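Local coordinates for protein aminotransferase TlmJ (Streptoalloteichus hindustanus, PDB 5UID) that probably catalyses pyridoxal phosphate-dependent transamination in natural product biosynthesis, at residues Val130-Val142 and Pro290-Trp304. Numbering follows the deposited sequence.
Sequences VVLHYGGYPGDLV and PPLPAGHTSSYYFYW
The Tyr137 ring lies between two side chains. Leu292 CD2 sits over the centre of one face in a CH-pi contact, 3.4 Å from the ring centroid. On the opposite face, Trp304 brings in an edge, with Trp304 CH2 3.6 Å from Tyr137 CD1. The planes of these two rings stand at 77°. Trp304 offers a face in turn to the edge of Tyr134, and Trp304 CD2 lies 3.8 Å from Tyr134 CE2. Phe302 CD2 covers one face of Tyr134, near the rim, and these two rings meet obliquely. Tyr134 CG points away from its own backbone N (chi1 -173°), which carries the ring between Phe302 and Trp304, and its OH bonds to Arg329 O. The Tyr137 hydroxyl donates to Pro290 O at 2.7 Å, tilted 17° from the carbonyl plane. An alanine at Tyr137 is likely to leave Pro290 O without this donor and open a gap between Leu292 and Trp304. The aromatic cluster joins the turn after strand 126-132 to the chain running into strand 303-306. That strand 126-132 belongs to the seven-stranded mixed sheet of the large domain of a fold type I PLP-dependent enzyme. Gly135 O accepts from Tyr301 N at 2.9 Å, with the donor above the carbonyl plane, and weakly from Phe302 N. Water 1 also donates to Gly135 O. Ser298 OG accepts from Tyr300 N in an ST turn. Gly135 CA lies against Phe302 CD2, and Gly136 C against Ser298 OG; both glycines have positive phi. At the other end, water 2 accepts from Gly139 N at 2.8 Å and bonds His296 ND1 at the ring edge.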
ATOM      1  N   VAL A 130      -9.893 -19.465  -5.566  1.00 30.74           N
ATOM      2  CA  VAL A 130      -8.683 -18.715  -5.879  1.00 30.82           C
ATOM      3  C   VAL A 130      -7.635 -19.698  -6.370  1.00 32.00           C
ATOM      4  O   VAL A 130      -7.397 -20.729  -5.732  1.00 36.68           O
ATOM      5  CB  VAL A 130      -8.163 -17.924  -4.663  1.00 30.30           C
ATOM      6  CG1 VAL A 130      -6.920 -17.126  -5.039  1.00 30.48           C
ATOM      7  CG2 VAL A 130      -9.246 -17.005  -4.128  1.00 30.46           C
ATOM      8  N   VAL A 131      -7.019 -19.387  -7.506  1.00 25.44           N
ATOM      9  CA  VAL A 131      -5.979 -20.225  -8.081  1.00 24.98           C
ATOM     10  C   VAL A 131      -4.854 -19.324  -8.576  1.00 27.71           C
ATOM     11  O   VAL A 131      -5.068 -18.152  -8.898  1.00 26.32           O
ATOM     12  CB  VAL A 131      -6.535 -21.114  -9.220  1.00 37.89           C
ATOM     13  CG1 VAL A 131      -6.771 -20.295 -10.483  1.00 34.55           C
ATOM     14  CG2 VAL A 131      -5.614 -22.287  -9.491  1.00 49.74           C
ATOM     15  N   LEU A 132      -3.643 -19.868  -8.601  1.00 25.28           N
ATOM     16  CA  LEU A 132      -2.508 -19.215  -9.232  1.00 25.43           C
ATOM     17  C   LEU A 132      -2.028 -20.069 -10.402  1.00 25.75           C
ATOM     18  O   LEU A 132      -2.582 -21.131 -10.696  1.00 27.12           O
ATOM     19  CB  LEU A 132      -1.383 -18.949  -8.223  1.00 25.32           C
ATOM     20  CG  LEU A 132      -0.841 -20.055  -7.314  1.00 31.51           C
ATOM     21  CD1 LEU A 132       0.122 -20.989  -8.042  1.00 25.60           C
ATOM     22  CD2 LEU A 132      -0.165 -19.431  -6.099  1.00 32.08           C
ATOM     23  N   HIS A 133      -0.991 -19.586 -11.076  1.00 29.47           N
ATOM     24  CA  HIS A 133      -0.420 -20.244 -12.248  1.00 28.75           C
ATOM     25  C   HIS A 133       1.042 -20.527 -11.920  1.00 27.12           C
ATOM     26  O   HIS A 133       1.920 -19.727 -12.251  1.00 23.09           O
ATOM     27  CB  HIS A 133      -0.569 -19.371 -13.495  1.00 29.89           C
ATOM     28  CG  HIS A 133      -1.886 -18.664 -13.583  1.00 30.33           C
ATOM     29  ND1 HIS A 133      -2.068 -17.373 -13.135  1.00 30.24           N
ATOM     30  CD2 HIS A 133      -3.086 -19.072 -14.060  1.00 28.91           C
ATOM     31  CE1 HIS A 133      -3.323 -17.013 -13.337  1.00 31.68           C
ATOM     32  NE2 HIS A 133      -3.963 -18.025 -13.897  1.00 30.84           N
ATOM     33  N   TYR A 134       1.296 -21.671 -11.281  1.00 25.86           N
ATOM     34  CA  TYR A 134       2.583 -21.900 -10.634  1.00 28.89           C
ATOM     35  C   TYR A 134       3.734 -21.749 -11.616  1.00 29.88           C
ATOM     36  O   TYR A 134       3.773 -22.415 -12.656  1.00 28.24           O
ATOM     37  CB  TYR A 134       2.627 -23.281  -9.984  1.00 24.92           C
ATOM     38  CG  TYR A 134       3.879 -23.463  -9.157  1.00 24.58           C
ATOM     39  CD1 TYR A 134       3.923 -23.057  -7.830  1.00 22.62           C
ATOM     40  CD2 TYR A 134       5.032 -24.006  -9.713  1.00 27.34           C
ATOM     41  CE1 TYR A 134       5.072 -23.206  -7.075  1.00 23.17           C
ATOM     42  CE2 TYR A 134       6.185 -24.158  -8.967  1.00 27.88           C
ATOM     43  CZ  TYR A 134       6.199 -23.755  -7.648  1.00 24.05           C
ATOM     44  OH  TYR A 134       7.344 -23.907  -6.903  1.00 27.40           O
ATOM     45  N   GLY A 135       4.672 -20.867 -11.273  1.00 21.75           N
ATOM     46  CA  GLY A 135       5.850 -20.630 -12.077  1.00 28.05           C
ATOM     47  C   GLY A 135       5.601 -19.964 -13.408  1.00 22.53           C
ATOM     48  O   GLY A 135       6.557 -19.769 -14.170  1.00 26.82           O
ATOM     49  N   GLY A 136       4.360 -19.587 -13.708  1.00 24.78           N
ATOM     50  CA  GLY A 136       3.979 -19.096 -15.010  1.00 23.79           C
ATOM     51  C   GLY A 136       3.197 -20.092 -15.840  1.00 28.93           C
ATOM     52  O   GLY A 136       2.552 -19.694 -16.817  1.00 28.49           O
ATOM     53  N   TYR A 137       3.248 -21.369 -15.483  1.00 33.21           N
ATOM     54  CA  TYR A 137       2.444 -22.386 -16.151  1.00 29.94           C
ATOM     55  C   TYR A 137       0.975 -22.158 -15.827  1.00 33.15           C
ATOM     56  O   TYR A 137       0.608 -22.143 -14.644  1.00 29.46           O
ATOM     57  CB  TYR A 137       2.857 -23.784 -15.705  1.00 29.34           C
ATOM     58  CG  TYR A 137       4.071 -24.360 -16.398  1.00 29.35           C
ATOM     59  CD1 TYR A 137       5.223 -23.607 -16.580  1.00 25.33           C
ATOM     60  CD2 TYR A 137       4.070 -25.678 -16.845  1.00 26.65           C
ATOM     61  CE1 TYR A 137       6.337 -24.144 -17.207  1.00 26.38           C
ATOM     62  CE2 TYR A 137       5.175 -26.221 -17.469  1.00 36.87           C
ATOM     63  CZ  TYR A 137       6.307 -25.452 -17.649  1.00 37.35           C
ATOM     64  OH  TYR A 137       7.410 -25.996 -18.273  1.00 33.40           O
ATOM     65  N   PRO A 138       0.106 -21.973 -16.822  1.00 31.94           N
ATOM     66  CA  PRO A 138      -1.322 -21.798 -16.514  1.00 31.03           C
ATOM     67  C   PRO A 138      -1.960 -23.014 -15.870  1.00 34.20           C
ATOM     68  O   PRO A 138      -2.899 -22.862 -15.079  1.00 34.73           O
ATOM     69  CB  PRO A 138      -1.938 -21.494 -17.884  1.00 28.60           C
ATOM     70  CG  PRO A 138      -0.804 -20.965 -18.705  1.00 30.24           C
ATOM     71  CD  PRO A 138       0.406 -21.719 -18.241  1.00 26.59           C
ATOM     72  N   GLY A 139      -1.487 -24.218 -16.183  1.00 29.67           N
ATOM     73  CA  GLY A 139      -2.031 -25.406 -15.551  1.00 31.75           C
ATOM     74  C   GLY A 139      -3.395 -25.784 -16.108  1.00 32.68           C
ATOM     75  O   GLY A 139      -3.685 -25.609 -17.291  1.00 30.33           O
ATOM     76  N   ASP A 140      -4.241 -26.309 -15.226  1.00 35.04           N
ATOM     77  CA  ASP A 140      -5.600 -26.721 -15.581  1.00 33.39           C
ATOM     78  C   ASP A 140      -6.587 -25.562 -15.516  1.00 38.27           C
ATOM     79  O   ASP A 140      -7.751 -25.747 -15.149  1.00 28.73           O
ATOM     80  CB  ASP A 140      -6.043 -27.860 -14.668  1.00 34.34           C
ATOM     81  CG  ASP A 140      -7.012 -28.807 -15.346  1.00 40.05           C
ATOM     82  OD1 ASP A 140      -7.087 -28.783 -16.593  1.00 38.68           O
ATOM     83  OD2 ASP A 140      -7.696 -29.572 -14.635  1.00 43.17           O
ATOM     84  N   LEU A 141      -6.138 -24.358 -15.884  1.00 37.25           N
ATOM     85  CA  LEU A 141      -6.939 -23.154 -15.679  1.00 33.41           C
ATOM     86  C   LEU A 141      -8.268 -23.217 -16.423  1.00 34.58           C
ATOM     87  O   LEU A 141      -9.300 -22.787 -15.894  1.00 31.75           O
ATOM     88  CB  LEU A 141      -6.144 -21.922 -16.115  1.00 33.99           C
ATOM     89  CG  LEU A 141      -6.889 -20.585 -16.074  1.00 34.41           C
ATOM     90  CD1 LEU A 141      -7.355 -20.260 -14.661  1.00 32.61           C
ATOM     91  CD2 LEU A 141      -6.015 -19.471 -16.624  1.00 33.89           C
ATOM     92  N   VAL A 142      -8.268 -23.745 -17.650  1.00 28.71           N
ATOM     93  CA  VAL A 142      -9.488 -23.743 -18.457  1.00 31.22           C
ATOM     94  C   VAL A 142     -10.548 -24.643 -17.831  1.00 34.54           C
ATOM     95  O   VAL A 142     -11.712 -24.253 -17.693  1.00 38.52           O
ATOM     96  CB  VAL A 142      -9.178 -24.159 -19.907  1.00 31.33           C
ATOM     97  CG1 VAL A 142     -10.471 -24.357 -20.690  1.00 33.23           C
ATOM     98  CG2 VAL A 142      -8.303 -23.116 -20.578  1.00 30.66           C
ATOM     99  N   PRO A 290       7.928 -30.229 -16.162  1.00 34.32           N
ATOM    100  CA  PRO A 290       7.307 -30.873 -17.316  1.00 36.82           C
ATOM    101  C   PRO A 290       7.065 -29.862 -18.417  1.00 34.13           C
ATOM    102  O   PRO A 290       6.940 -28.652 -18.154  1.00 35.10           O
ATOM    103  CB  PRO A 290       5.984 -31.419 -16.749  1.00 33.69           C
ATOM    104  CG  PRO A 290       5.687 -30.535 -15.592  1.00 33.62           C
ATOM    105  CD  PRO A 290       7.024 -30.180 -14.998  1.00 30.95           C
ATOM    106  N   PRO A 291       6.999 -30.300 -19.672  1.00 37.98           N
ATOM    107  CA  PRO A 291       6.840 -29.347 -20.773  1.00 36.83           C
ATOM    108  C   PRO A 291       5.496 -28.639 -20.717  1.00 40.34           C
ATOM    109  O   PRO A 291       4.519 -29.143 -20.158  1.00 38.64           O
ATOM    110  CB  PRO A 291       6.951 -30.228 -22.024  1.00 42.18           C
ATOM    111  CG  PRO A 291       6.546 -31.585 -21.560  1.00 44.38           C
ATOM    112  CD  PRO A 291       7.040 -31.694 -20.146  1.00 39.54           C
ATOM    113  N   LEU A 292       5.466 -27.446 -21.297  1.00 40.30           N
ATOM    114  CA  LEU A 292       4.219 -26.706 -21.398  1.00 38.66           C
ATOM    115  C   LEU A 292       3.240 -27.458 -22.295  1.00 37.83           C
ATOM    116  O   LEU A 292       3.633 -27.968 -23.351  1.00 39.50           O
ATOM    117  CB  LEU A 292       4.470 -25.307 -21.960  1.00 38.61           C
ATOM    118  CG  LEU A 292       5.015 -24.256 -20.998  1.00 38.19           C
ATOM    119  CD1 LEU A 292       5.461 -23.026 -21.767  1.00 40.83           C
ATOM    120  CD2 LEU A 292       3.950 -23.893 -19.973  1.00 36.03           C
ATOM    121  N   PRO A 293       1.971 -27.562 -21.906  1.00 37.97           N
ATOM    122  CA  PRO A 293       0.972 -28.137 -22.811  1.00 36.77           C
ATOM    123  C   PRO A 293       0.826 -27.290 -24.067  1.00 38.43           C
ATOM    124  O   PRO A 293       1.149 -26.100 -24.091  1.00 38.21           O
ATOM    125  CB  PRO A 293      -0.315 -28.130 -21.976  1.00 34.65           C
ATOM    126  CG  PRO A 293       0.152 -28.084 -20.554  1.00 31.79           C
ATOM    127  CD  PRO A 293       1.414 -27.272 -20.574  1.00 31.98           C
ATOM    128  N   ALA A 294       0.337 -27.929 -25.129  1.00 41.71           N
ATOM    129  CA  ALA A 294       0.164 -27.242 -26.402  1.00 40.10           C
ATOM    130  C   ALA A 294      -0.806 -26.077 -26.253  1.00 39.10           C
ATOM    131  O   ALA A 294      -1.901 -26.228 -25.703  1.00 42.14           O
ATOM    132  CB  ALA A 294      -0.336 -28.218 -27.467  1.00 42.09           C
ATOM    133  N   GLY A 295      -0.397 -24.907 -26.741  1.00 36.95           N
ATOM    134  CA  GLY A 295      -1.192 -23.704 -26.628  1.00 36.25           C
ATOM    135  C   GLY A 295      -0.925 -22.872 -25.394  1.00 33.56           C
ATOM    136  O   GLY A 295      -1.430 -21.747 -25.304  1.00 32.87           O
ATOM    137  N   HIS A 296      -0.153 -23.385 -24.439  1.00 29.46           N
ATOM    138  CA  HIS A 296       0.191 -22.653 -23.228  1.00 33.67           C
ATOM    139  C   HIS A 296       1.529 -21.950 -23.401  1.00 34.90           C
ATOM    140  O   HIS A 296       2.476 -22.521 -23.948  1.00 30.20           O
ATOM    141  CB  HIS A 296       0.265 -23.585 -22.015  1.00 27.35           C
ATOM    142  CG  HIS A 296      -1.048 -24.187 -21.626  1.00 31.55           C
ATOM    143  ND1 HIS A 296      -1.274 -24.736 -20.382  1.00 31.05           N
ATOM    144  CD2 HIS A 296      -2.204 -24.335 -22.317  1.00 34.54           C
ATOM    145  CE1 HIS A 296      -2.511 -25.193 -20.322  1.00 32.56           C
ATOM    146  NE2 HIS A 296      -3.098 -24.961 -21.482  1.00 35.74           N
ATOM    147  N   THR A 297       1.599 -20.710 -22.929  1.00 36.52           N
ATOM    148  CA  THR A 297       2.842 -19.958 -22.854  1.00 36.39           C
ATOM    149  C   THR A 297       3.086 -19.565 -21.404  1.00 29.47           C
ATOM    150  O   THR A 297       2.141 -19.273 -20.664  1.00 29.46           O
ATOM    151  CB  THR A 297       2.809 -18.706 -23.743  1.00 41.98           C
ATOM    152  OG1 THR A 297       1.754 -17.836 -23.313  1.00 44.77           O
ATOM    153  CG2 THR A 297       2.584 -19.090 -25.197  1.00 46.82           C
ATOM    154  N   SER A 298       4.350 -19.573 -20.998  1.00 25.78           N
ATOM    155  CA  SER A 298       4.728 -19.294 -19.624  1.00 29.66           C
ATOM    156  C   SER A 298       5.417 -17.940 -19.525  1.00 35.43           C
ATOM    157  O   SER A 298       6.003 -17.447 -20.494  1.00 33.37           O
ATOM    158  CB  SER A 298       5.653 -20.387 -19.075  1.00 27.30           C
ATOM    159  OG  SER A 298       6.070 -20.092 -17.751  1.00 29.18           O
ATOM    160  N   SER A 299       5.327 -17.339 -18.340  1.00 34.56           N
ATOM    161  CA  SER A 299       6.129 -16.169 -18.012  1.00 29.40           C
ATOM    162  C   SER A 299       7.519 -16.543 -17.512  1.00 32.71           C
ATOM    163  O   SER A 299       8.378 -15.662 -17.400  1.00 27.25           O
ATOM    164  CB  SER A 299       5.413 -15.322 -16.958  1.00 24.60           C
ATOM    165  OG  SER A 299       4.126 -14.931 -17.403  1.00 29.14           O
ATOM    166  N   TYR A 300       7.749 -17.826 -17.217  1.00 32.51           N
ATOM    167  CA  TYR A 300       9.022 -18.329 -16.701  1.00 27.26           C
ATOM    168  C   TYR A 300       9.427 -17.587 -15.426  1.00 25.64           C
ATOM    169  O   TYR A 300      10.472 -16.940 -15.345  1.00 27.70           O
ATOM    170  CB  TYR A 300      10.113 -18.259 -17.777  1.00 28.04           C
ATOM    171  CG  TYR A 300       9.762 -19.078 -18.998  1.00 28.49           C
ATOM    172  CD1 TYR A 300      10.068 -20.431 -19.062  1.00 25.47           C
ATOM    173  CD2 TYR A 300       9.097 -18.507 -20.072  1.00 28.97           C
ATOM    174  CE1 TYR A 300       9.734 -21.187 -20.172  1.00 26.46           C
ATOM    175  CE2 TYR A 300       8.760 -19.252 -21.183  1.00 31.95           C
ATOM    176  CZ  TYR A 300       9.081 -20.591 -21.230  1.00 31.81           C
ATOM    177  OH  TYR A 300       8.744 -21.334 -22.337  1.00 32.78           O
ATOM    178  N   TYR A 301       8.561 -17.700 -14.418  1.00 30.22           N
ATOM    179  CA  TYR A 301       8.789 -17.082 -13.117  1.00 32.42           C
ATOM    180  C   TYR A 301       9.577 -17.990 -12.180  1.00 30.54           C
ATOM    181  O   TYR A 301      10.466 -17.515 -11.465  1.00 34.15           O
ATOM    182  CB  TYR A 301       7.451 -16.696 -12.481  1.00 30.75           C
ATOM    183  CG  TYR A 301       7.588 -15.957 -11.169  1.00 33.61           C
ATOM    184  CD1 TYR A 301       8.383 -14.823 -11.072  1.00 35.68           C
ATOM    185  CD2 TYR A 301       6.915 -16.388 -10.031  1.00 29.49           C
ATOM    186  CE1 TYR A 301       8.515 -14.141  -9.876  1.00 37.11           C
ATOM    187  CE2 TYR A 301       7.035 -15.709  -8.831  1.00 33.37           C
ATOM    188  CZ  TYR A 301       7.839 -14.588  -8.760  1.00 35.63           C
ATOM    189  OH  TYR A 301       7.969 -13.911  -7.568  1.00 36.16           O
ATOM    190  N   PHE A 302       9.265 -19.284 -12.165  1.00 27.21           N
ATOM    191  CA  PHE A 302      10.014 -20.281 -11.416  1.00 25.54           C
ATOM    192  C   PHE A 302      10.639 -21.284 -12.374  1.00 26.56           C
ATOM    193  O   PHE A 302      10.055 -21.631 -13.406  1.00 26.88           O
ATOM    194  CB  PHE A 302       9.125 -21.064 -10.432  1.00 25.17           C
ATOM    195  CG  PHE A 302       8.532 -20.233  -9.336  1.00 24.47           C
ATOM    196  CD1 PHE A 302       9.240 -19.192  -8.764  1.00 22.30           C
ATOM    197  CD2 PHE A 302       7.259 -20.514  -8.861  1.00 26.59           C
ATOM    198  CE1 PHE A 302       8.686 -18.439  -7.746  1.00 28.96           C
ATOM    199  CE2 PHE A 302       6.698 -19.761  -7.847  1.00 29.50           C
ATOM    200  CZ  PHE A 302       7.413 -18.723  -7.288  1.00 32.29           C
ATOM    201  N   TYR A 303      11.828 -21.762 -12.019  1.00 23.65           N
ATOM    202  CA  TYR A 303      12.369 -22.993 -12.591  1.00 27.85           C
ATOM    203  C   TYR A 303      12.541 -23.968 -11.432  1.00 32.03           C
ATOM    204  O   TYR A 303      13.546 -23.922 -10.714  1.00 36.61           O
ATOM    205  CB  TYR A 303      13.680 -22.763 -13.333  1.00 26.93           C
ATOM    206  CG  TYR A 303      14.080 -23.971 -14.147  1.00 26.71           C
ATOM    207  CD1 TYR A 303      13.637 -24.128 -15.455  1.00 29.49           C
ATOM    208  CD2 TYR A 303      14.870 -24.974 -13.599  1.00 31.31           C
ATOM    209  CE1 TYR A 303      13.988 -25.237 -16.200  1.00 27.34           C
ATOM    210  CE2 TYR A 303      15.224 -26.088 -14.336  1.00 30.99           C
ATOM    211  CZ  TYR A 303      14.778 -26.213 -15.637  1.00 29.42           C
ATOM    212  OH  TYR A 303      15.129 -27.317 -16.377  1.00 31.72           O
ATOM    213  N   TRP A 304      11.558 -24.841 -11.245  1.00 30.39           N
ATOM    214  CA  TRP A 304      11.532 -25.758 -10.114  1.00 30.53           C
ATOM    215  C   TRP A 304      12.019 -27.134 -10.549  1.00 35.97           C
ATOM    216  O   TRP A 304      11.581 -27.661 -11.576  1.00 36.90           O
ATOM    217  CB  TRP A 304      10.125 -25.849  -9.518  1.00 24.02           C
ATOM    218  CG  TRP A 304       9.089 -26.449 -10.433  1.00 27.16           C
ATOM    219  CD1 TRP A 304       8.601 -27.724 -10.392  1.00 29.69           C
ATOM    220  CD2 TRP A 304       8.409 -25.794 -11.513  1.00 31.52           C
ATOM    221  NE1 TRP A 304       7.661 -27.903 -11.378  1.00 33.76           N
ATOM    222  CE2 TRP A 304       7.525 -26.735 -12.081  1.00 34.49           C
ATOM    223  CE3 TRP A 304       8.461 -24.505 -12.055  1.00 29.68           C
ATOM    224  CZ2 TRP A 304       6.702 -26.428 -13.164  1.00 32.40           C
ATOM    225  CZ3 TRP A 304       7.644 -24.203 -13.132  1.00 27.11           C
ATOM    226  CH2 TRP A 304       6.776 -25.160 -13.674  1.00 30.23           C
TER
HETATM  227  O   HOH W   1       7.792 -21.335 -16.369  1.00 27.23           O
HETATM  228  O   HOH W   2       0.419 -24.963 -18.144  1.00 23.98           O